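Local coordinates for extracellular solute-binding protein, family 1 (Bifidobacterium longum subsp. infantis ATCC 15697, PDB 3OMB), which probably captures an extracellular solute, perhaps a carbohydrate, for an ABC-type importer, and also carries a bound magnesium ion, at residues G306-W311 and D315-L320; L179-T184 and Q323-P328. One frame throughout, in Å; residues are numbered along the deposited sequence.

Both contacts lie on the same side of the chain's centre and reach one four-stranded mixed sheet, their centres about 13 Å apart. Interaction 1 sets strand 305-310 against the short helix 313-317 that follows it almost at once. Interaction 2 brings the far-off loop 179-184 back to strand 324-326, an outermost strand of the sheet. Along the chain, residues 306-320 fall between the two segments of interaction 2, and helix 313-317 leads into strand 324-326. The contacts also touch directly, Phe317 CE1 lying 3.4 Å from Tyr324 CZ. Interaction 2 lies away from the magnesium site, whereas in interaction 1 the Phe317 side chain is about 11 Å from those of Asn201 and Glu208, which bind the ion.

Interaction 1: G306-W311 and D315-L320; sequences GVVFGW and DNFGKL
The Phe317 ring meets Val308 obliquely, its outer atoms CE2 and CZ against one methyl, with Phe317 CZ 3.6 Å from Val308 CG2. The same ring stacks with that of Tyr324. The Trp311 indole is also met obliquely, by the methylene of Asp315, whose CB is 3.9 Å from Trp311 CD1; indole and carboxylate planes stand 70° apart. His437 stacks on this indole, and the Trp311 side chain also touches Trp223 and Tyr224. Val308 and Phe317 approach from opposite directions. With its CG anti to the carbonyl carbon (chi1 -63°), Phe317 sends its ring from the helix end towards the strand, although its first side-chain bond does not aim there. A branched valine suits the strand, offering a compact apolar surface to the ring, and Gln296 of helix 289-297 touches both residues.

Polar groups join the other end. The single N-H of Trp311 is shared between Asn316 OD1 and a water, which fits the weak, bent direct bond: Trp311 N lies 2.9 Å from Asn316 OD1, with 126° at the hydrogen. Asn316 OD1 accepts a second weak bond from Ser312 N. Asparagine suits this place because its amide carries both acceptor and donor: ND2 gives a weak bond to the same water, which donates in turn to Asp315 OD2 over 3.1 Å. The amide is thus tied to the backbone just past the strand by one direct and one water-mediated link. Gly310, which has no CB, allows this approach, its CA 3.5 Å from Asn316 OD1. This is a tight strand-to-helix connection, in which a short helix, ending at Gly318, folds back over the strand it follows in the mixed sheet.

Interaction 2: L179-T184 and Q323-P328; sequences LQVPTT and QYIAMP
Met327, present as selenomethionine, lays its side chain across Val181 and Pro182, its terminal methyl CE reaching 3.8 Å from Pro182 CG. The extended middle of the chain (chi2 177°) carries the selenium away from the backbone, and the bend at chi3 (-74°) turns CE onto the proline. This side chain crosses the pyrrolidine ring at about a right angle, and its CE touches both CG and CD of Pro182. Met327 CE also comes 3.4 Å from Pro182 O, a packing contact. The Val181 and Met327 side chains slide past each other in opposite directions, with Val181 CG1 3.8 Å from Met327 CB. Val181 CG2 lies 4.3 Å from Ile325 CD1, two residues before Met327.

Each residue type fits its task. A long, flexible methionine can span valine and proline together, while the branched valine serves two partners with its two methyls. Proline gives the loop a rigid apolar ring, and its carbonyl remains available for hydrogen bonding. No direct hydrogen bond joins the segments, but one water does: it donates to Pro182 O at 2.7 Å and to Pro328 O at 2.6 Å, tying the two backbones together beside the apolar patch.

The loop links helix 171-177 to helix 185-197, with Val181 touching Leu174 of the first, Pro182 touching Leu188 of the second, and Thr184 capping the second helix's N-terminus. Met327 and Ile325 also pack on strand 166-170, and helix 436-452 covers Ala326 and Pro328.

Interaction 1: G306-W311 and D315-L320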
loop_
_atom_site.group_PDB
_atom_site.type_symbol
_atom_site.label_atom_id
_atom_site.label_comp_id
_atom_site.label_asym_id
_atom_site.label_seq_id
_atom_site.Cartn_x
_atom_site.Cartn_y
_atom_site.Cartn_z
ATOM N N GLY A 306 6.058 -14.500 -18.455
ATOM C CA GLY A 306 7.501 -14.310 -18.273
ATOM C C GLY A 306 7.839 -13.284 -17.225
ATOM O O GLY A 306 8.723 -13.531 -16.399
ATOM N N VAL A 307 7.133 -12.149 -17.253
ATOM C CA VAL A 307 7.452 -10.942 -16.449
ATOM C C VAL A 307 6.132 -10.312 -15.975
ATOM O O VAL A 307 5.198 -10.148 -16.785
ATOM C CB VAL A 307 8.231 -9.858 -17.287
ATOM C CG1 VAL A 307 8.447 -8.549 -16.485
ATOM C CG2 VAL A 307 9.573 -10.376 -17.782
ATOM N N VAL A 308 6.054 -9.970 -14.682
ATOM C CA VAL A 308 4.962 -9.164 -14.129
ATOM C C VAL A 308 5.516 -8.276 -13.018
ATOM O O VAL A 308 6.597 -8.548 -12.481
ATOM C CB VAL A 308 3.820 -10.012 -13.458
ATOM C CG1 VAL A 308 3.143 -10.890 -14.451
ATOM C CG2 VAL A 308 4.358 -10.857 -12.246
ATOM N N PHE A 309 4.739 -7.268 -12.631
ATOM C CA PHE A 309 4.964 -6.583 -11.353
ATOM C C PHE A 309 4.059 -7.224 -10.330
ATOM O O PHE A 309 2.898 -7.529 -10.622
ATOM C CB PHE A 309 4.693 -5.070 -11.461
ATOM C CG PHE A 309 5.550 -4.391 -12.491
ATOM C CD1 PHE A 309 6.909 -4.190 -12.259
ATOM C CD2 PHE A 309 5.007 -3.984 -13.704
ATOM C CE1 PHE A 309 7.713 -3.555 -13.217
ATOM C CE2 PHE A 309 5.793 -3.355 -14.656
ATOM C CZ PHE A 309 7.152 -3.153 -14.422
ATOM N N GLY A 310 4.585 -7.456 -9.136
ATOM C CA GLY A 310 3.788 -8.110 -8.110
ATOM C C GLY A 310 4.452 -8.167 -6.760
ATOM O O GLY A 310 5.489 -7.540 -6.545
ATOM N N TRP A 311 3.834 -8.909 -5.842
ATOM C CA TRP A 311 4.347 -9.015 -4.470
ATOM C C TRP A 311 5.557 -9.945 -4.386
ATOM O O TRP A 311 6.630 -9.542 -3.912
ATOM C CB TRP A 311 3.230 -9.483 -3.530
ATOM C CG TRP A 311 3.597 -9.583 -2.070
ATOM C CD1 TRP A 311 4.018 -10.694 -1.413
ATOM C CD2 TRP A 311 3.540 -8.533 -1.085
ATOM N NE1 TRP A 311 4.227 -10.414 -0.073
ATOM C CE2 TRP A 311 3.940 -9.097 0.153
ATOM C CE3 TRP A 311 3.177 -7.187 -1.126
ATOM C CZ2 TRP A 311 3.990 -8.358 1.342
ATOM C CZ3 TRP A 311 3.214 -6.446 0.064
ATOM C CH2 TRP A 311 3.639 -7.036 1.281
ATOM N N ASP A 315 3.199 -15.345 -4.101
ATOM C CA ASP A 315 1.896 -14.682 -4.138
ATOM C C ASP A 315 1.329 -14.629 -5.557
ATOM O O ASP A 315 0.132 -14.807 -5.763
ATOM C CB ASP A 315 1.998 -13.261 -3.580
ATOM C CG ASP A 315 0.626 -12.655 -3.265
ATOM O OD1 ASP A 315 -0.139 -13.274 -2.488
ATOM O OD2 ASP A 315 0.312 -11.561 -3.794
ATOM N N ASN A 316 2.199 -14.377 -6.531
ATOM C CA ASN A 316 1.746 -14.208 -7.884
ATOM C C ASN A 316 1.712 -15.474 -8.727
ATOM O O ASN A 316 0.954 -15.533 -9.674
ATOM C CB ASN A 316 2.566 -13.136 -8.570
ATOM C CG ASN A 316 2.254 -11.800 -8.036
ATOM O OD1 ASN A 316 2.904 -11.322 -7.108
ATOM N ND2 ASN A 316 1.195 -11.216 -8.542
ATOM N N PHE A 317 2.517 -16.475 -8.374
ATOM C CA PHE A 317 2.609 -17.682 -9.211
ATOM C C PHE A 317 2.263 -18.995 -8.501
ATOM O O PHE A 317 2.258 -20.048 -9.135
ATOM C CB PHE A 317 3.982 -17.746 -9.912
ATOM C CG PHE A 317 4.205 -16.613 -10.854
ATOM C CD1 PHE A 317 3.682 -16.652 -12.137
ATOM C CD2 PHE A 317 4.888 -15.468 -10.437
ATOM C CE1 PHE A 317 3.844 -15.573 -13.011
ATOM C CE2 PHE A 317 5.057 -14.392 -11.293
ATOM C CZ PHE A 317 4.533 -14.454 -12.595
ATOM N N GLY A 318 1.977 -18.924 -7.200
ATOM C CA GLY A 318 1.608 -20.095 -6.400
ATOM C C GLY A 318 2.535 -21.280 -6.623
ATOM O O GLY A 318 3.748 -21.177 -6.453
ATOM N N LYS A 319 1.973 -22.410 -7.032
ATOM C CA LYS A 319 2.748 -23.650 -7.197
ATOM C C LYS A 319 3.925 -23.530 -8.189
ATOM O O LYS A 319 4.864 -24.313 -8.143
ATOM C CB LYS A 319 1.827 -24.812 -7.590
ATOM C CG LYS A 319 0.757 -25.199 -6.540
ATOM C CD LYS A 319 1.402 -25.838 -5.287
ATOM C CE LYS A 319 0.815 -27.224 -4.986
ATOM N NZ LYS A 319 -0.580 -27.131 -4.450
ATOM N N LEU A 320 3.883 -22.538 -9.069
ATOM C CA LEU A 320 4.962 -22.337 -10.037
ATOM C C LEU A 320 6.104 -21.476 -9.495
ATOM O O LEU A 320 7.052 -21.219 -10.225
ATOM C CB LEU A 320 4.430 -21.721 -11.342
ATOM C CG LEU A 320 3.291 -22.481 -12.019
ATOM C CD1 LEU A 320 2.530 -21.564 -12.958
ATOM C CD2 LEU A 320 3.789 -23.732 -12.723
HETATM O O HOH W 1 0.889 -9.704 -6.251
#

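Interaction 2: L179-T184 and Q323-P328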
loop_
_atom_site.group_PDB
_atom_site.type_symbol
_atom_site.label_atom_id
_atom_site.label_comp_id
_atom_site.label_asym_id
_atom_site.label_seq_id
_atom_site.Cartn_x
_atom_site.Cartn_y
_atom_site.Cartn_z
ATOM N N LEU A 179 19.825 -17.119 -21.389
ATOM C CA LEU A 179 19.760 -15.647 -21.372
ATOM C C LEU A 179 20.001 -15.138 -19.971
ATOM O O LEU A 179 19.817 -15.876 -19.006
ATOM C CB LEU A 179 18.362 -15.160 -21.793
ATOM C CG LEU A 179 17.776 -15.551 -23.150
ATOM C CD1 LEU A 179 16.300 -15.163 -23.160
ATOM C CD2 LEU A 179 18.543 -14.889 -24.309
ATOM N N GLN A 180 20.446 -13.887 -19.856
ATOM C CA GLN A 180 20.652 -13.251 -18.551
ATOM C C GLN A 180 19.484 -12.328 -18.210
ATOM O O GLN A 180 18.719 -11.931 -19.086
ATOM C CB GLN A 180 21.979 -12.472 -18.519
ATOM C CG GLN A 180 23.220 -13.347 -18.271
ATOM C CD GLN A 180 24.507 -12.784 -18.872
ATOM O OE1 GLN A 180 25.378 -13.537 -19.329
ATOM N NE2 GLN A 180 24.633 -11.465 -18.878
ATOM N N VAL A 181 19.342 -12.031 -16.921
ATOM C CA VAL A 181 18.411 -11.024 -16.419
ATOM C C VAL A 181 18.755 -9.708 -17.132
ATOM O O VAL A 181 19.914 -9.293 -17.092
ATOM C CB VAL A 181 18.560 -10.848 -14.871
ATOM C CG1 VAL A 181 17.714 -9.676 -14.356
ATOM C CG2 VAL A 181 18.157 -12.131 -14.153
ATOM N N PRO A 182 17.756 -9.070 -17.806
ATOM C CA PRO A 182 18.084 -7.866 -18.584
ATOM C C PRO A 182 18.273 -6.660 -17.696
ATOM O O PRO A 182 17.622 -6.545 -16.650
ATOM C CB PRO A 182 16.856 -7.658 -19.468
ATOM C CG PRO A 182 15.711 -8.300 -18.720
ATOM C CD PRO A 182 16.332 -9.461 -17.938
ATOM N N THR A 183 19.143 -5.754 -18.116
ATOM C CA THR A 183 19.484 -4.597 -17.287
ATOM C C THR A 183 19.227 -3.294 -18.027
ATOM O O THR A 183 19.534 -2.210 -17.506
ATOM C CB THR A 183 20.982 -4.621 -16.819
ATOM O OG1 THR A 183 21.839 -4.565 -17.961
ATOM C CG2 THR A 183 21.304 -5.884 -15.982
ATOM N N THR A 184 18.694 -3.399 -19.251
ATOM C CA THR A 184 18.315 -2.226 -20.026
ATOM C C THR A 184 16.985 -2.525 -20.689
ATOM O O THR A 184 16.592 -3.671 -20.778
ATOM C CB THR A 184 19.308 -1.894 -21.148
ATOM O OG1 THR A 184 19.229 -2.897 -22.177
ATOM C CG2 THR A 184 20.755 -1.780 -20.617
ATOM N N GLN A 323 10.173 -21.254 -10.262
ATOM C CA GLN A 323 10.653 -20.757 -11.563
ATOM C C GLN A 323 10.973 -19.247 -11.562
ATOM O O GLN A 323 11.661 -18.753 -12.471
ATOM C CB GLN A 323 9.608 -21.048 -12.637
ATOM C CG GLN A 323 9.524 -22.514 -12.985
ATOM C CD GLN A 323 8.577 -22.787 -14.108
ATOM O OE1 GLN A 323 8.643 -22.167 -15.163
ATOM N NE2 GLN A 323 7.694 -23.751 -13.901
ATOM N N TYR A 324 10.502 -18.534 -10.542
ATOM C CA TYR A 324 10.472 -17.067 -10.586
ATOM C C TYR A 324 11.371 -16.425 -9.546
ATOM O O TYR A 324 11.493 -16.956 -8.445
ATOM C CB TYR A 324 9.025 -16.565 -10.385
ATOM C CG TYR A 324 8.145 -16.874 -11.566
ATOM C CD1 TYR A 324 7.480 -18.102 -11.664
ATOM C CD2 TYR A 324 8.005 -15.940 -12.612
ATOM C CE1 TYR A 324 6.681 -18.401 -12.789
ATOM C CE2 TYR A 324 7.228 -16.218 -13.719
ATOM C CZ TYR A 324 6.560 -17.440 -13.807
ATOM O OH TYR A 324 5.776 -17.696 -14.901
ATOM N N ILE A 325 11.970 -15.279 -9.896
ATOM C CA ILE A 325 12.722 -14.444 -8.945
ATOM C C ILE A 325 12.317 -12.986 -9.114
ATOM O O ILE A 325 11.750 -12.612 -10.142
ATOM C CB ILE A 325 14.277 -14.544 -9.128
ATOM C CG1 ILE A 325 14.729 -13.965 -10.491
ATOM C CG2 ILE A 325 14.788 -15.997 -8.879
ATOM C CD1 ILE A 325 16.289 -13.978 -10.702
ATOM N N ALA A 326 12.627 -12.155 -8.123
ATOM C CA ALA A 326 12.547 -10.708 -8.319
ATOM C C ALA A 326 13.818 -10.236 -9.017
ATOM O O ALA A 326 14.881 -10.771 -8.750
ATOM C CB ALA A 326 12.337 -9.983 -6.978
HETATM N N MSE A 327 13.707 -9.251 -9.910
HETATM C CA MSE A 327 14.868 -8.674 -10.613
HETATM C C MSE A 327 14.921 -7.156 -10.388
HETATM O O MSE A 327 13.876 -6.520 -10.268
HETATM C CB MSE A 327 14.791 -8.937 -12.124
HETATM C CG MSE A 327 13.491 -8.416 -12.761
HETATM SE SE MSE A 327 13.417 -8.642 -14.686
HETATM C CE MSE A 327 14.654 -7.250 -15.208
ATOM N N PRO A 328 16.132 -6.572 -10.361
ATOM C CA PRO A 328 16.236 -5.129 -10.334
ATOM C C PRO A 328 15.622 -4.558 -11.608
ATOM O O PRO A 328 15.674 -5.218 -12.660
ATOM C CB PRO A 328 17.749 -4.886 -10.336
ATOM C CG PRO A 328 18.359 -6.199 -9.838
ATOM C CD PRO A 328 17.451 -7.248 -10.321
HETATM O O HOH W 2 17.764 -5.947 -14.012
#